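Side-chain contacts in adenosylmethionine-8-amino-7-oxononanoate aminotransferase (Methanocaldococcus jannaschii, PDB 6ZHK), which probably transfers the amino group of S-adenosylmethionine to 8-amino-7-oxononanoate, a pyridoxal-phosphate-dependent step of biotin synthesis: residues N36-R41 against I48-N53; E43-I48 against E447-Y452; K370-E375 against F393-E398. All coordinates share one frame; numbering follows the deposited sequence. Where two conformers were deposited one is given.

Contact 1. Residues N36-R41 against I48-N53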
# COMPACT_ATOMS: atom_id res chain seq x y z
N ASN A 36 -17.80 -0.34 -20.84
CA ASN A 36 -16.93 0.40 -19.94
C ASN A 36 -15.70 0.88 -20.69
O ASN A 36 -15.25 0.24 -21.62
CB ASN A 36 -16.49 -0.47 -18.74
CG ASN A 36 -17.69 -1.11 -18.06
OD1 ASN A 36 -18.58 -0.39 -17.64
ND2 ASN A 36 -17.78 -2.43 -18.04
N LEU A 37 -15.13 2.00 -20.27
CA LEU A 37 -13.94 2.55 -20.91
C LEU A 37 -12.79 1.62 -20.55
O LEU A 37 -12.62 1.33 -19.35
CB LEU A 37 -13.72 3.90 -20.22
CG LEU A 37 -13.05 5.04 -20.95
CD1 LEU A 37 -13.75 5.38 -22.26
CD2 LEU A 37 -13.09 6.24 -20.02
N ILE A 38 -12.07 1.14 -21.58
CA ILE A 38 -10.86 0.34 -21.41
C ILE A 38 -9.72 1.13 -22.02
O ILE A 38 -9.69 1.37 -23.22
CB ILE A 38 -10.96 -1.10 -21.97
CG1 ILE A 38 -12.11 -1.89 -21.36
CG2 ILE A 38 -9.61 -1.83 -21.78
CD1 ILE A 38 -12.07 -1.98 -19.86
N ILE A 39 -8.81 1.63 -21.17
CA ILE A 39 -7.83 2.58 -21.64
C ILE A 39 -6.60 1.83 -22.15
O ILE A 39 -6.15 0.86 -21.54
CB ILE A 39 -7.51 3.62 -20.53
CG1 ILE A 39 -8.76 4.42 -20.13
CG2 ILE A 39 -6.36 4.52 -20.96
CD1 ILE A 39 -9.53 5.03 -21.36
N GLU A 40 -6.05 2.32 -23.26
CA GLU A 40 -4.92 1.68 -23.95
C GLU A 40 -3.70 2.59 -23.96
O GLU A 40 -2.57 2.11 -23.98
CB GLU A 40 -5.31 1.23 -25.37
CG GLU A 40 -4.44 0.05 -25.83
CD GLU A 40 -3.38 0.48 -26.80
OE1 GLU A 40 -2.53 -0.36 -27.21
OE2 GLU A 40 -3.41 1.67 -27.17
N ARG A 41 -3.93 3.90 -24.03
CA ARG A 41 -2.79 4.78 -23.98
C ARG A 41 -3.32 6.14 -23.57
O ARG A 41 -4.50 6.29 -23.28
CB ARG A 41 -1.96 4.72 -25.30
CG ARG A 41 -2.60 5.43 -26.49
CD ARG A 41 -1.98 5.14 -27.87
NE ARG A 41 -2.99 5.46 -28.90
CZ ARG A 41 -3.78 4.63 -29.58
NH1 ARG A 41 -3.71 3.31 -29.43
NH2 ARG A 41 -4.65 5.13 -30.45
N ILE A 48 -6.94 7.50 -23.91
CA ILE A 48 -7.32 6.97 -25.21
C ILE A 48 -7.73 5.52 -25.04
O ILE A 48 -6.94 4.73 -24.52
CB ILE A 48 -6.11 7.10 -26.18
CG1 ILE A 48 -5.69 8.58 -26.27
CG2 ILE A 48 -6.46 6.51 -27.55
CD1 ILE A 48 -4.54 8.87 -27.26
N ASP A 49 -8.97 5.19 -25.45
CA ASP A 49 -9.46 3.85 -25.27
C ASP A 49 -9.03 2.92 -26.40
O ASP A 49 -8.35 3.32 -27.34
CB ASP A 49 -10.94 3.82 -24.93
CG ASP A 49 -11.85 3.97 -26.13
OD1 ASP A 49 -11.31 4.13 -27.24
OD2 ASP A 49 -13.08 4.00 -25.92
N ILE A 50 -9.42 1.66 -26.25
CA ILE A 50 -9.01 0.60 -27.15
C ILE A 50 -9.72 0.77 -28.49
O ILE A 50 -9.37 0.04 -29.42
CB ILE A 50 -9.32 -0.78 -26.53
CG1 ILE A 50 -10.82 -0.97 -26.26
CG2 ILE A 50 -8.42 -1.08 -25.29
CD1 ILE A 50 -11.22 -2.39 -25.76
N TYR A 51 -10.67 1.72 -28.59
CA TYR A 51 -11.34 2.06 -29.86
C TYR A 51 -10.65 3.28 -30.51
O TYR A 51 -10.96 3.67 -31.64
CB TYR A 51 -12.85 2.28 -29.64
CG TYR A 51 -13.54 1.01 -29.23
CD1 TYR A 51 -13.72 -0.02 -30.15
CD2 TYR A 51 -13.80 0.74 -27.90
CE1 TYR A 51 -14.27 -1.24 -29.78
CE2 TYR A 51 -14.37 -0.46 -27.52
CZ TYR A 51 -14.60 -1.45 -28.46
OH TYR A 51 -15.15 -2.64 -28.12
N GLY A 52 -9.67 3.85 -29.80
CA GLY A 52 -8.93 4.98 -30.30
C GLY A 52 -9.61 6.31 -29.95
O GLY A 52 -9.17 7.34 -30.44
N ASN A 53 -10.71 6.26 -29.19
CA ASN A 53 -11.44 7.45 -28.77
C ASN A 53 -10.70 8.17 -27.62
O ASN A 53 -10.13 7.54 -26.74
CB ASN A 53 -12.83 7.02 -28.31
CG ASN A 53 -13.63 6.47 -29.46
OD1 ASN A 53 -13.61 7.03 -30.54
ND2 ASN A 53 -14.25 5.32 -29.26
O HOH W 1 -13.16 1.20 -24.30
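Ile48 O accepts two backbone N-H groups, from Glu40 N at 2.9 Å and from Arg41 N at 3.2 Å. Glu40 N lies in the carbonyl plane, and its bond is nearly straight (173°). Arg41 N is tilted slightly out of that plane. Two successive residues thus face one, which is a classic beta bulge in an antiparallel hairpin. Arg41 O takes a bond from Ile48 N at 2.8 Å and completes the pair. At the other end Ile50 N makes only a weak bond to Ile38 O.

The Arg41 side chain runs across Ile48. Its CG sits between the backbone N and the carbonyl carbon (chi1 75°), and from there the chain runs extended to NE. Ile48 CG2 lies over one face of the guanidinium, offset toward its rim, 3.7 Å from Arg41 NH2. Arg41 NH1 also makes a salt bridge with Glu40 OE2. Ile38 and Ile50 lie side by side and point the same way, with Ile38 CG2 and Ile50 CG2 3.8 Å apart.

Asp49 OD1 shapes the turn that follows. Tyr51 N (2.8 Å) and Asn53 N (2.9 Å) reach Asp49 OD1 from opposite faces of the carboxylate plane, the first making an Asx turn. Asp49 OD2 turns to the other strand, where a water joins it to Ile38 N.

The hairpin of strands 38-43 and 46-49 has helix 10-20 against Ile38 and Ile50. Strand 54-57 follows strand 46-49 in the sheet, and its Tyr55 touches Leu37 and Asp49. Beyond Ile38 and Ile39 the sheet continues in parallel into the second subunit, whose Lys84 forms a salt bridge with Glu40, so the hairpin is part of the dimer interface.

Contact 2. Residues E43-I48 against E447-Y452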
# COMPACT_ATOMS: atom_id res chain seq x y z
N GLU A 43 -2.44 10.65 -24.07
CA GLU A 43 -1.65 11.71 -24.65
C GLU A 43 -2.11 13.05 -24.09
O GLU A 43 -3.28 13.38 -24.15
CB GLU A 43 -1.87 11.75 -26.17
CG GLU A 43 -0.89 12.69 -26.87
CD GLU A 43 0.60 12.34 -26.81
OE1 GLU A 43 0.94 11.11 -26.82
OE2 GLU A 43 1.43 13.30 -26.75
N GLY A 44 -1.17 13.81 -23.51
CA GLY A 44 -1.51 15.07 -22.87
C GLY A 44 -2.60 14.83 -21.82
O GLY A 44 -2.52 13.85 -21.07
N ASN A 45 -3.67 15.64 -21.86
CA ASN A 45 -4.70 15.54 -20.85
C ASN A 45 -5.78 14.51 -21.19
O ASN A 45 -6.85 14.56 -20.58
CB ASN A 45 -5.27 16.92 -20.54
CG ASN A 45 -4.20 17.86 -20.03
OD1 ASN A 45 -3.33 17.45 -19.23
ND2 ASN A 45 -4.23 19.12 -20.50
N TYR A 46 -5.48 13.56 -22.09
CA TYR A 46 -6.51 12.70 -22.65
C TYR A 46 -6.18 11.21 -22.50
O TYR A 46 -5.05 10.80 -22.71
CB TYR A 46 -6.65 12.96 -24.16
CG TYR A 46 -7.32 14.28 -24.39
CD1 TYR A 46 -6.59 15.47 -24.31
CD2 TYR A 46 -8.69 14.33 -24.56
CE1 TYR A 46 -7.26 16.69 -24.41
CE2 TYR A 46 -9.36 15.54 -24.71
CZ TYR A 46 -8.63 16.72 -24.64
OH TYR A 46 -9.39 17.86 -24.73
N LEU A 47 -7.18 10.45 -22.05
CA LEU A 47 -7.14 9.00 -21.98
C LEU A 47 -7.63 8.50 -23.35
O LEU A 47 -8.64 8.98 -23.87
CB LEU A 47 -8.18 8.59 -20.92
CG LEU A 47 -7.78 9.03 -19.51
CD1 LEU A 47 -8.99 9.01 -18.55
CD2 LEU A 47 -6.61 8.16 -18.97
N ILE A 48 -6.94 7.50 -23.91
CA ILE A 48 -7.32 6.97 -25.21
C ILE A 48 -7.73 5.52 -25.04
O ILE A 48 -6.94 4.73 -24.52
CB ILE A 48 -6.11 7.10 -26.18
CG1 ILE A 48 -5.69 8.58 -26.27
CG2 ILE A 48 -6.46 6.51 -27.55
CD1 ILE A 48 -4.54 8.87 -27.26
N GLU A 447 -6.53 26.45 -21.00
CA GLU A 447 -7.67 27.33 -20.87
C GLU A 447 -8.78 26.89 -21.84
O GLU A 447 -9.95 26.92 -21.47
CB GLU A 447 -7.22 28.78 -21.14
CG GLU A 447 -6.28 29.30 -20.09
CD GLU A 447 -6.10 30.81 -20.04
OE1 GLU A 447 -6.82 31.55 -20.77
OE2 GLU A 447 -5.27 31.26 -19.23
N LYS A 448 -8.41 26.47 -23.04
CA LYS A 448 -9.41 26.02 -23.99
C LYS A 448 -10.15 24.79 -23.45
O LYS A 448 -11.36 24.66 -23.69
CB LYS A 448 -8.80 25.80 -25.39
CG LYS A 448 -8.47 27.10 -26.11
CD LYS A 448 -7.55 26.89 -27.32
CE LYS A 448 -7.29 28.19 -28.09
NZ LYS A 448 -6.35 27.92 -29.22
N GLU A 449 -9.41 23.88 -22.81
CA GLU A 449 -10.01 22.68 -22.28
C GLU A 449 -10.93 23.01 -21.10
O GLU A 449 -12.01 22.42 -20.95
CB GLU A 449 -8.96 21.72 -21.78
CG GLU A 449 -8.35 20.88 -22.91
CD GLU A 449 -6.97 20.32 -22.60
OE1 GLU A 449 -6.51 20.48 -21.49
OE2 GLU A 449 -6.33 19.73 -23.50
N ILE A 450 -10.53 24.02 -20.32
CA ILE A 450 -11.37 24.43 -19.21
C ILE A 450 -12.72 24.93 -19.75
O ILE A 450 -13.76 24.64 -19.17
CB ILE A 450 -10.65 25.51 -18.37
CG1 ILE A 450 -9.59 24.90 -17.46
CG2 ILE A 450 -11.66 26.23 -17.50
CD1 ILE A 450 -8.57 25.93 -16.92
N ILE A 451 -12.70 25.77 -20.81
CA ILE A 451 -13.92 26.40 -21.31
C ILE A 451 -14.79 25.32 -21.92
O ILE A 451 -15.97 25.24 -21.67
CB ILE A 451 -13.60 27.54 -22.29
CG1 ILE A 451 -12.98 28.77 -21.59
CG2 ILE A 451 -14.81 27.91 -23.14
CD1 ILE A 451 -12.00 29.59 -22.46
N TYR A 452 -14.15 24.41 -22.65
CA TYR A 452 -14.85 23.26 -23.21
C TYR A 452 -15.55 22.47 -22.10
O TYR A 452 -16.70 22.09 -22.23
CB TYR A 452 -13.91 22.36 -24.03
CG TYR A 452 -14.66 21.22 -24.66
CD1 TYR A 452 -15.45 21.40 -25.78
CD2 TYR A 452 -14.57 19.94 -24.14
CE1 TYR A 452 -16.21 20.38 -26.33
CE2 TYR A 452 -15.28 18.88 -24.71
CZ TYR A 452 -16.10 19.11 -25.81
OH TYR A 452 -16.82 18.09 -26.38
O HOH W 2 -4.01 17.88 -23.52
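Asn45 ND2 gives a hydrogen bond to Glu449 OE1 at 2.8 Å, and this is the direct polar link between the hairpin and the helix. The bond is moderately bent (148°). It uses the syn lone pair of the carboxylate oxygen. The amide and carboxylate planes are turned steeply against each other, at 77°, and OE1 lies a little out of the amide plane. The other end of the amide is held too, because Asn45 OD1 bonds to Ser444 OG. That second bond should fix the rotation of the amide group.

A water adds a second link. It accepts from Asn45 N at 2.8 Å and donates to Glu449 OE2 at 3.0 Å. Both carboxylate oxygens are therefore tied to Asn45, one directly and one through the water.

Tyr46 comes next and meets the same carboxylate with the edge of its ring. Glu449 OE2 lies near the ring plane, 3.3 Å from Tyr46 CE1. Tyr46 OH comes up to Glu449 CG at 3.7 Å, the two side chains approaching from opposite directions. Glu449 can reach this far because it runs extended beyond CG (chi2 158°).

Asn45 belongs to the type II' turn that joins strands 38-43 and 46-49. Glu449 lies in the first turn of helix 447-463, where its OE1 also accepts from Thr446 N just before the helix. Strand 54-57 flanks the hairpin through Leu56, which touches both Asn45 and Tyr46. Helix 447-463 also packs on helix 366-376, with Ile450 on Phe372.

Contact 3. Residues K370-E375 against F393-E398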
# COMPACT_ATOMS: atom_id res chain seq x y z
N LYS A 370 -8.54 30.81 -11.80
CA LYS A 370 -9.47 31.93 -11.84
C LYS A 370 -10.44 31.77 -13.01
O LYS A 370 -11.65 31.96 -12.86
CB LYS A 370 -8.66 33.23 -12.00
CG LYS A 370 -8.76 34.26 -10.88
CD LYS A 370 -7.39 34.90 -10.65
CE LYS A 370 -7.25 35.52 -9.28
NZ LYS A 370 -5.85 35.34 -8.82
N LEU A 371 -9.93 31.37 -14.18
CA LEU A 371 -10.78 31.11 -15.34
C LEU A 371 -11.78 29.98 -15.07
O LEU A 371 -12.96 30.07 -15.42
CB LEU A 371 -9.91 30.86 -16.58
CG LEU A 371 -10.69 30.42 -17.83
CD1 LEU A 371 -11.59 31.54 -18.38
CD2 LEU A 371 -9.78 29.85 -18.92
N PHE A 372 -11.29 28.87 -14.49
CA PHE A 372 -12.14 27.74 -14.13
C PHE A 372 -13.31 28.19 -13.24
O PHE A 372 -14.46 27.84 -13.49
CB PHE A 372 -11.26 26.70 -13.39
CG PHE A 372 -11.90 25.37 -13.07
CD1 PHE A 372 -12.80 24.81 -13.96
CD2 PHE A 372 -11.59 24.67 -11.91
CE1 PHE A 372 -13.32 23.54 -13.74
CE2 PHE A 372 -12.17 23.42 -11.64
CZ PHE A 372 -13.03 22.86 -12.56
N HIS A 373 -13.04 28.97 -12.19
CA HIS A 373 -14.11 29.32 -11.27
C HIS A 373 -15.11 30.24 -11.96
O HIS A 373 -16.31 30.15 -11.68
CB HIS A 373 -13.56 29.92 -9.94
CG HIS A 373 -12.75 28.94 -9.14
ND1 HIS A 373 -12.01 29.31 -8.03
CD2 HIS A 373 -12.54 27.61 -9.30
CE1 HIS A 373 -11.38 28.25 -7.53
NE2 HIS A 373 -11.70 27.17 -8.27
N LYS A 374 -14.62 31.13 -12.82
CA LYS A 374 -15.47 32.06 -13.57
C LYS A 374 -16.39 31.29 -14.52
O LYS A 374 -17.59 31.56 -14.58
CB LYS A 374 -14.57 33.08 -14.29
CG LYS A 374 -15.33 33.96 -15.27
CD LYS A 374 -14.52 35.11 -15.79
CE LYS A 374 -13.60 34.80 -16.96
NZ LYS A 374 -14.22 33.88 -17.95
N GLU A 375 -15.86 30.23 -15.16
CA GLU A 375 -16.60 29.40 -16.11
C GLU A 375 -17.59 28.44 -15.47
O GLU A 375 -18.52 27.97 -16.14
CB GLU A 375 -15.67 28.66 -17.08
CG GLU A 375 -14.85 29.56 -17.99
CD GLU A 375 -15.68 30.43 -18.94
OE1 GLU A 375 -16.49 29.86 -19.70
OE2 GLU A 375 -15.57 31.69 -18.86
N PHE A 393 -8.43 23.59 -8.17
CA PHE A 393 -8.86 22.58 -9.13
C PHE A 393 -9.53 21.38 -8.44
O PHE A 393 -9.42 20.26 -8.95
CB PHE A 393 -7.62 22.09 -9.91
CG PHE A 393 -7.08 22.96 -11.00
CD1 PHE A 393 -7.95 23.59 -11.89
CD2 PHE A 393 -5.70 23.19 -11.10
CE1 PHE A 393 -7.46 24.41 -12.92
CE2 PHE A 393 -5.21 23.99 -12.13
CZ PHE A 393 -6.09 24.58 -13.03
N MET A 394 -10.13 21.56 -7.25
CA MET A 394 -10.89 20.48 -6.66
C MET A 394 -12.29 21.03 -6.41
O MET A 394 -12.51 21.84 -5.50
CB MET A 394 -10.28 20.08 -5.31
CG MET A 394 -8.84 19.65 -5.45
SD MET A 394 -8.07 19.15 -3.87
CE MET A 394 -8.52 17.41 -3.91
N VAL A 395 -13.24 20.60 -7.22
CA VAL A 395 -14.55 21.23 -7.28
C VAL A 395 -15.61 20.15 -7.22
O VAL A 395 -15.46 19.08 -7.82
CB VAL A 395 -14.68 22.13 -8.54
CG1 VAL A 395 -16.13 22.48 -8.88
CG2 VAL A 395 -13.87 23.39 -8.38
N GLY A 396 -16.69 20.41 -6.48
CA GLY A 396 -17.84 19.53 -6.59
C GLY A 396 -19.07 20.31 -7.06
O GLY A 396 -19.21 21.52 -6.75
N ILE A 397 -19.92 19.62 -7.83
CA ILE A 397 -21.20 20.20 -8.26
C ILE A 397 -22.30 19.25 -7.81
O ILE A 397 -22.42 18.14 -8.33
CB ILE A 397 -21.28 20.47 -9.78
CG1 ILE A 397 -20.15 21.38 -10.22
CG2 ILE A 397 -22.66 21.03 -10.19
CD1 ILE A 397 -18.90 20.61 -10.59
N GLU A 398 -23.04 19.72 -6.79
CA GLU A 398 -23.98 18.90 -6.04
C GLU A 398 -25.35 18.94 -6.72
O GLU A 398 -25.96 20.01 -6.82
CB GLU A 398 -24.09 19.32 -4.57
CG GLU A 398 -24.99 18.34 -3.83
CD GLU A 398 -24.93 18.26 -2.31
OE1 GLU A 398 -24.49 19.24 -1.66
OE2 GLU A 398 -25.35 17.22 -1.77
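Helix 366-376 packs here on the three-stranded antiparallel sheet of strands 385-391, 394-399 and 436-439, near the start of its middle strand. Phe372 is the residue that reaches across. Its CG is anti to the backbone N (chi1 -172°), which sends the ring out from the helix toward the strand. Phe372 CE2 meets Val395 CG2 at 3.7 Å, and the two side chains slide past each other in opposite directions. Phe372 CD2 comes within 3.8 Å of Phe393 CD1. This contact falls at the edge of the Phe393 ring. The two ring planes are inclined at 47° and their centroids are 6.0 Å apart.

His373 borders the cluster, with NE2 4.4 Å from Val395 CG2. The main partner of NE2 is Gly392 O, a hydrogen bond made just before the strand. Leu439 and Cys454 also touch Phe372, while Pro441 and Leu443 touch Phe393.

Between the two segments the contact is apolar. It rests on the fit of two rings and one methyl group of the branched Val395 side chain, and the nearby bond from His373 to Gly392 supplies the directional element.

Overall arrangement
From the N terminus, contact 1 closes first, a short loop between neighbouring strands of the hairpin. Contact 2 opens at the turn of that hairpin, before contact 1 has closed, so the two cross and share Ile48. They also touch through Ile39 and Leu47. Contact 2 then closes a loop of nearly 400 residues, at helix 447-463 near the C terminus. Contact 3 is nested inside this loop and joins a helix to a strand a short way further along. Contacts 2 and 3 touch where Glu447 meets Leu371 and Ile451 meets Leu371 and Glu375. Contacts 1 and 3 do not touch, their nearest atoms being about 18 Å apart.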